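Local coordinates for Cyclase/dehydrase (Mycobacterium smegmatis str. MC2 155, PDB 5Z8O), which is of unknown function but, as a START-superfamily protein with a helix-grip fold, probably binds a lipid or other hydrophobic ligand, at residues 22-25 against 26-29; 122-125 against 126-130; 138-141 against 142-145. All coordinates share one frame; numbering follows the deposited sequence. Where two conformers were deposited one is given.

Contact 1 (22-25 against 26-29); sequences SDFE and AYPQ
In the helix-grip fold of START and Bet v 1-like proteins, two short helices follow the first strand, and Phe24 and Tyr27 meet in the 3-10 turn that joins them, between helices 14-22 and 27-30. The chain leaves helix 14-22 at Asp23, the centre of an inverse gamma turn, and winds up again at once. Two backbone bonds close this winding: Ala26 N gives its hydrogen to Asp23 O at 3.1 Å, and Tyr27 N reaches Phe24 O at 3.0 Å. Both span three residues, as in a 3-10 turn.

The two aromatic side chains run side by side in the same direction, each with CG anti to its own carbonyl carbon (chi1 -57° for Phe24, -80° for Tyr27). Their rings form an offset edge-to-face pair, planes 74° apart and centroids separated by 5.7 Å, in which Phe24 turns its edge to the face of Tyr27. Phe24 CD1 makes the close apolar approach, 3.7 Å from Tyr27 CZ. The same phenol face also receives Phe24 CA, 4.0 Å from the ring centroid and nearly on the ring normal, a CH-pi contact. Beyond the turn, Phe24 is buried against Leu51 and Cys37 of the sheet, while the Tyr27 hydroxyl is tied back to Val21 O in the helix just left, so the phenol is fixed at its far end as well as along its face. On the outer side Asp23 lays its carboxylate beside Ala26, where Asp23 OD2 comes within 3.3 Å of the methyl CB of Ala26. Pro28, which has no N-H to offer, instead sets its ring atom CD 3.4 Å from Glu25 O.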
loop_
_atom_site.group_PDB
_atom_site.type_symbol
_atom_site.label_atom_id
_atom_site.label_comp_id
_atom_site.label_asym_id
_atom_site.label_seq_id
_atom_site.Cartn_x
_atom_site.Cartn_y
_atom_site.Cartn_z
ATOM N N SER B 22 13.818 -10.823 8.841
ATOM C CA SER B 22 14.129 -9.895 7.760
ATOM C C SER B 22 13.514 -10.306 6.428
ATOM O O SER B 22 13.390 -9.462 5.532
ATOM C CB SER B 22 15.643 -9.765 7.591
ATOM O OG SER B 22 16.202 -10.967 7.097
ATOM N N ASP B 23 13.141 -11.576 6.274
ATOM C CA ASP B 23 12.559 -12.082 5.031
ATOM C C ASP B 23 11.079 -11.713 5.006
ATOM O O ASP B 23 10.190 -12.545 5.205
ATOM C CB ASP B 23 12.755 -13.587 4.920
ATOM C CG ASP B 23 12.485 -14.107 3.527
ATOM O OD1 ASP B 23 12.022 -13.323 2.670
ATOM O OD2 ASP B 23 12.712 -15.311 3.297
ATOM N N PHE B 24 10.819 -10.430 4.743
ATOM C CA PHE B 24 9.458 -9.909 4.861
ATOM C C PHE B 24 8.512 -10.577 3.873
ATOM O O PHE B 24 7.363 -10.882 4.214
ATOM C CB PHE B 24 9.456 -8.394 4.659
ATOM C CG PHE B 24 10.349 -7.660 5.610
ATOM C CD1 PHE B 24 10.050 -7.616 6.961
ATOM C CD2 PHE B 24 11.484 -7.008 5.155
ATOM C CE1 PHE B 24 10.865 -6.940 7.842
ATOM C CE2 PHE B 24 12.305 -6.331 6.032
ATOM C CZ PHE B 24 11.994 -6.296 7.378
ATOM N N GLU B 25 8.971 -10.812 2.642
ATOM C CA GLU B 25 8.088 -11.394 1.642
ATOM C C GLU B 25 7.784 -12.864 1.902
ATOM O O GLU B 25 6.869 -13.405 1.274
ATOM C CB GLU B 25 8.685 -11.199 0.246
ATOM C CG GLU B 25 8.694 -9.734 -0.182
ATOM C CD GLU B 25 9.126 -9.526 -1.623
ATOM O OE1 GLU B 25 9.856 -10.385 -2.165
ATOM O OE2 GLU B 25 8.731 -8.494 -2.212
ATOM N N ALA B 26 8.502 -13.515 2.816
ATOM C CA ALA B 26 8.178 -14.877 3.220
ATOM C C ALA B 26 7.224 -14.936 4.406
ATOM O O ALA B 26 6.813 -16.036 4.794
ATOM C CB ALA B 26 9.455 -15.657 3.553
ATOM N N TYR B 27 6.861 -13.789 4.984
ATOM C CA TYR B 27 5.914 -13.773 6.099
ATOM C C TYR B 27 4.632 -14.559 5.841
ATOM O O TYR B 27 4.203 -15.288 6.752
ATOM C CB TYR B 27 5.553 -12.329 6.482
ATOM C CG TYR B 27 6.576 -11.616 7.341
ATOM C CD1 TYR B 27 7.800 -12.198 7.637
ATOM C CD2 TYR B 27 6.294 -10.369 7.888
ATOM C CE1 TYR B 27 8.729 -11.548 8.431
ATOM C CE2 TYR B 27 7.212 -9.713 8.686
ATOM C CZ TYR B 27 8.427 -10.307 8.956
ATOM O OH TYR B 27 9.339 -9.652 9.752
ATOM N N PRO B 28 3.971 -14.463 4.680
ATOM C CA PRO B 28 2.714 -15.207 4.503
ATOM C C PRO B 28 2.864 -16.715 4.602
ATOM O O PRO B 28 1.877 -17.393 4.908
ATOM C CB PRO B 28 2.250 -14.786 3.099
ATOM C CG PRO B 28 2.930 -13.484 2.844
ATOM C CD PRO B 28 4.264 -13.616 3.506
ATOM N N GLN B 29 4.068 -17.255 4.385
ATOM C CA GLN B 29 4.263 -18.704 4.415
ATOM C C GLN B 29 4.083 -19.287 5.812
ATOM O O GLN B 29 3.701 -20.456 5.946
ATOM C CB GLN B 29 5.651 -19.063 3.883
ATOM C CG GLN B 29 5.888 -18.671 2.437
ATOM C CD GLN B 29 7.333 -18.866 2.020
ATOM O OE1 GLN B 29 8.071 -19.638 2.635
ATOM N NE2 GLN B 29 7.748 -18.159 0.974
#

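Contact 2 (122-125 against 126-130); sequences VKKL and AGETL
Residues 122-130 are a regular alpha-helical run in which each carbonyl from Val122 to Leu125 accepts the N-H four residues on. The shortest of these bonds, Gly127 N to Lys123 O, measures 2.8 Å. They belong to the long C-terminal helix 119-144, the element that the curved antiparallel sheet grips in this helix-grip fold.

On the outer side Lys124 and Glu128, one turn apart, run side by side and pair at their charged ends. Lys124 NZ donates to Glu128 OE2 at 3.1 Å, an i to i+4 salt bridge in which the ammonium meets the oxygen from above the carboxylate plane, 38° out of it. The lysine gets there by bending: its chain leaves the backbone with CG anti to N (chi1 -176°), then turns at chi3 and chi4, which brings NZ round toward the next turn. Glu128 is straighter, extended beyond CG, and Glu128 CG rests 3.2 Å from Lys124 O, the same carbonyl that binds its own N-H. Charge pairing and backbone bond therefore link the same two residues.

The inner side is mainly apolar. Val122 packs on Val111 and Val113 of strand 103-113, Ala126 on Leu109 of that strand and Val4 of the first strand, and Leu130 on Val107, Val4 and the Lys6 side chain. Ala126 CB lies 3.5 Å from Val122 O, the carbonyl that accepts its own N-H.

Leu125 O carries a double load. Besides the backbone N-H of Thr129 it takes a hydrogen bond from the threonine hydroxyl, the two donors arriving from opposite faces of the carbonyl plane. Thr129 OG1, anti to its own carbonyl carbon, lies 3.1 Å from Leu125 O.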
loop_
_atom_site.group_PDB
_atom_site.type_symbol
_atom_site.label_atom_id
_atom_site.label_comp_id
_atom_site.label_asym_id
_atom_site.label_seq_id
_atom_site.Cartn_x
_atom_site.Cartn_y
_atom_site.Cartn_z
ATOM N N VAL B 122 -6.915 -2.151 24.002
ATOM C CA VAL B 122 -5.945 -2.136 22.910
ATOM C C VAL B 122 -4.696 -2.919 23.295
ATOM O O VAL B 122 -4.173 -3.713 22.504
ATOM C CB VAL B 122 -5.601 -0.691 22.508
ATOM C CG1 VAL B 122 -4.504 -0.685 21.454
ATOM C CG2 VAL B 122 -6.840 0.013 21.978
ATOM N N LYS B 123 -4.194 -2.708 24.511
ATOM C CA LYS B 123 -2.960 -3.387 24.889
ATOM C C LYS B 123 -3.185 -4.883 25.073
ATOM O O LYS B 123 -2.280 -5.682 24.807
ATOM C CB LYS B 123 -2.373 -2.768 26.157
ATOM C CG LYS B 123 -1.189 -3.544 26.706
ATOM C CD LYS B 123 -1.127 -3.495 28.219
ATOM C CE LYS B 123 -1.284 -2.082 28.739
ATOM N NZ LYS B 123 -0.339 -1.165 28.057
ATOM N N LYS B 124 -4.385 -5.284 25.501
ATOM C CA LYS B 124 -4.695 -6.707 25.570
ATOM C C LYS B 124 -4.642 -7.344 24.186
ATOM O O LYS B 124 -4.075 -8.429 24.016
ATOM C CB LYS B 124 -6.067 -6.923 26.210
ATOM C CG LYS B 124 -6.423 -8.389 26.394
ATOM C CD LYS B 124 -7.673 -8.567 27.243
ATOM C CE LYS B 124 -8.918 -8.712 26.386
ATOM N NZ LYS B 124 -8.843 -9.903 25.493
ATOM N N LEU B 125 -5.213 -6.677 23.180
ATOM C CA LEU B 125 -5.212 -7.238 21.833
ATOM C C LEU B 125 -3.812 -7.239 21.234
ATOM O O LEU B 125 -3.436 -8.178 20.523
ATOM C CB LEU B 125 -6.179 -6.462 20.938
ATOM C CG LEU B 125 -7.646 -6.488 21.377
ATOM C CD1 LEU B 125 -8.507 -5.591 20.495
ATOM C CD2 LEU B 125 -8.168 -7.906 21.397
ATOM N N ALA B 126 -3.027 -6.193 21.509
ATOM C CA ALA B 126 -1.647 -6.158 21.038
ATOM C C ALA B 126 -0.807 -7.242 21.702
ATOM O O ALA B 126 0.058 -7.848 21.058
ATOM C CB ALA B 126 -1.039 -4.778 21.289
ATOM N N GLY B 127 -1.033 -7.488 22.994
ATOM C CA GLY B 127 -0.323 -8.567 23.659
ATOM C C GLY B 127 -0.664 -9.922 23.073
ATOM O O GLY B 127 0.197 -10.800 22.969
ATOM N N GLU B 128 -1.924 -10.108 22.673
ATOM C CA GLU B 128 -2.313 -11.357 22.030
ATOM C C GLU B 128 -1.664 -11.493 20.662
ATOM O O GLU B 128 -1.282 -12.593 20.265
ATOM C CB GLU B 128 -3.834 -11.446 21.922
ATOM C CG GLU B 128 -4.527 -11.516 23.271
ATOM C CD GLU B 128 -6.022 -11.721 23.156
ATOM O OE1 GLU B 128 -6.515 -11.902 22.022
ATOM O OE2 GLU B 128 -6.705 -11.700 24.202
ATOM N N THR B 129 -1.514 -10.387 19.934
ATOM C CA THR B 129 -0.837 -10.449 18.644
ATOM C C THR B 129 0.608 -10.932 18.796
ATOM O O THR B 129 1.098 -11.708 17.967
ATOM C CB THR B 129 -0.899 -9.079 17.960
ATOM O OG1 THR B 129 -2.269 -8.722 17.737
ATOM C CG2 THR B 129 -0.179 -9.102 16.622
ATOM N N LEU B 130 1.310 -10.470 19.840
ATOM C CA LEU B 130 2.711 -10.856 20.041
ATOM C C LEU B 130 2.887 -12.326 20.435
ATOM O O LEU B 130 3.810 -12.988 19.949
ATOM C CB LEU B 130 3.357 -9.954 21.091
ATOM C CG LEU B 130 3.600 -8.490 20.714
ATOM C CD1 LEU B 130 4.478 -7.808 21.760
ATOM C CD2 LEU B 130 4.238 -8.395 19.337
#

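Contact 3 (138-141 against 142-145); sequences EGRV and EQLT
Helical bonding carries from residues 138-141 into 142-144 through Glu142 N to Glu138 O, Gln143 N to Gly139 O and Leu144 N to Arg140 O, and the chain leaves helical angles at Thr145. Within one turn the Arg140 and Gln143 side chains cross at a slant: Arg140 NH1 donates to Gln143 OE1 at 2.7 Å. The bond is bent, 139° at the hydrogen, and the guanidinium and amide planes stand 58° apart. A bend at chi2 turns the arginine along the helix toward these later residues. Leu144 lies over one guanidinium face, CD2 above its centre, while Leu144 CD1 is the atom nearest Arg140 NE, at 3.5 Å. The amide oxygen comes to the edge, somewhat tilted out of the guanidinium plane.

This is the C-terminal end of the long helix of the helix-grip fold, where it meets helix 14-22: Val141 packs on Ile17 and Ile20, and Leu144 on Ile20. Arg140 is buried here, and its NH2 has a second polar partner in Gln29 OE1.

At the last turn three donors converge on Val141 O. The N-H groups of Leu144 and Thr145 bond it weakly, whereas Thr145 OG1 donates to Val141 O at 2.8 Å. A chi1 of 50° turns that hydroxyl back toward the carbonyl. Thr145 CG2 packs 4.0 Å from Val141 CG1.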
loop_
_atom_site.group_PDB
_atom_site.type_symbol
_atom_site.label_atom_id
_atom_site.label_comp_id
_atom_site.label_asym_id
_atom_site.label_seq_id
_atom_site.Cartn_x
_atom_site.Cartn_y
_atom_site.Cartn_z
ATOM N N GLU B 138 8.071 -19.609 16.386
ATOM C CA GLU B 138 8.499 -20.918 16.876
ATOM C C GLU B 138 8.266 -21.999 15.829
ATOM O O GLU B 138 9.143 -22.831 15.570
ATOM C CB GLU B 138 7.766 -21.261 18.174
ATOM C CG GLU B 138 8.141 -20.379 19.348
ATOM C CD GLU B 138 7.498 -20.828 20.645
ATOM O OE1 GLU B 138 6.572 -21.666 20.595
ATOM O OE2 GLU B 138 7.912 -20.332 21.713
ATOM N N GLY B 139 7.080 -22.004 15.219
ATOM C CA GLY B 139 6.802 -22.980 14.177
ATOM C C GLY B 139 7.711 -22.824 12.975
ATOM O O GLY B 139 8.193 -23.813 12.417
ATOM N N ARG B 140 7.959 -21.579 12.558
ATOM C CA ARG B 140 8.854 -21.337 11.432
ATOM C C ARG B 140 10.282 -21.771 11.748
ATOM O O ARG B 140 10.992 -22.261 10.861
ATOM C CB ARG B 140 8.809 -19.859 11.042
ATOM C CG ARG B 140 9.658 -19.489 9.842
ATOM C CD ARG B 140 9.219 -20.256 8.608
ATOM N NE ARG B 140 9.700 -19.635 7.377
ATOM C CZ ARG B 140 9.337 -20.020 6.158
ATOM N NH1 ARG B 140 8.494 -21.033 6.008
ATOM N NH2 ARG B 140 9.818 -19.396 5.092
ATOM N N VAL B 141 10.715 -21.604 13.000
ATOM C CA VAL B 141 12.054 -22.034 13.392
ATOM C C VAL B 141 12.167 -23.552 13.319
ATOM O O VAL B 141 13.127 -24.092 12.759
ATOM C CB VAL B 141 12.394 -21.504 14.795
ATOM C CG1 VAL B 141 13.630 -22.199 15.353
ATOM C CG2 VAL B 141 12.607 -20.007 14.741
ATOM N N GLU B 142 11.186 -24.262 13.882
ATOM C CA GLU B 142 11.191 -25.720 13.819
ATOM C C GLU B 142 11.124 -26.212 12.380
ATOM O O GLU B 142 11.760 -27.212 12.025
ATOM C CB GLU B 142 10.017 -26.277 14.629
ATOM C CG GLU B 142 9.707 -27.748 14.377
ATOM C CD GLU B 142 10.668 -28.696 15.065
ATOM O OE1 GLU B 142 11.383 -28.262 15.991
ATOM O OE2 GLU B 142 10.703 -29.883 14.675
ATOM N N GLN B 143 10.376 -25.508 11.530
ATOM C CA GLN B 143 10.272 -25.908 10.132
ATOM C C GLN B 143 11.592 -25.705 9.392
ATOM O O GLN B 143 11.948 -26.508 8.521
ATOM C CB GLN B 143 9.129 -25.141 9.464
ATOM C CG GLN B 143 8.894 -25.480 8.004
ATOM C CD GLN B 143 8.131 -24.393 7.274
ATOM O OE1 GLN B 143 8.201 -23.218 7.634
ATOM N NE2 GLN B 143 7.384 -24.783 6.248
ATOM N N LEU B 144 12.336 -24.653 9.732
ATOM C CA LEU B 144 13.580 -24.330 9.042
ATOM C C LEU B 144 14.826 -24.958 9.659
ATOM O O LEU B 144 15.886 -24.921 9.026
ATOM C CB LEU B 144 13.774 -22.813 8.961
ATOM C CG LEU B 144 12.746 -22.079 8.098
ATOM C CD1 LEU B 144 12.996 -20.586 8.131
ATOM C CD2 LEU B 144 12.762 -22.608 6.670
ATOM N N THR B 145 14.742 -25.540 10.852
ATOM C CA THR B 145 15.929 -26.125 11.462
ATOM C C THR B 145 16.029 -27.611 11.147
ATOM O O THR B 145 15.023 -28.293 10.926
ATOM C CB THR B 145 15.940 -25.917 12.980
ATOM O OG1 THR B 145 14.682 -26.321 13.539
ATOM C CG2 THR B 145 16.223 -24.462 13.324
#

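How the contacts relate
Contacts 1 and 3 are far apart in the chain but meet in space, their centres about 13 Å apart. Gln29 OE1 lies 3.0 Å from Arg140 NH2, a probable hydrogen bond, and Ala26 CB packs 4.1 Å from Arg140 NH2. The short-helix region of 22-29 is thereby joined to the end of helix 119-144. Contact 2 sits on that same helix, nearer its start, with its centre about 23 Å from that of contact 3 and no touch between them. From contact 1 it is about 21 Å, centre to centre, across the middle of the chain. In START-type folds a ligand cavity usually lies between the long C-terminal helix and the sheet.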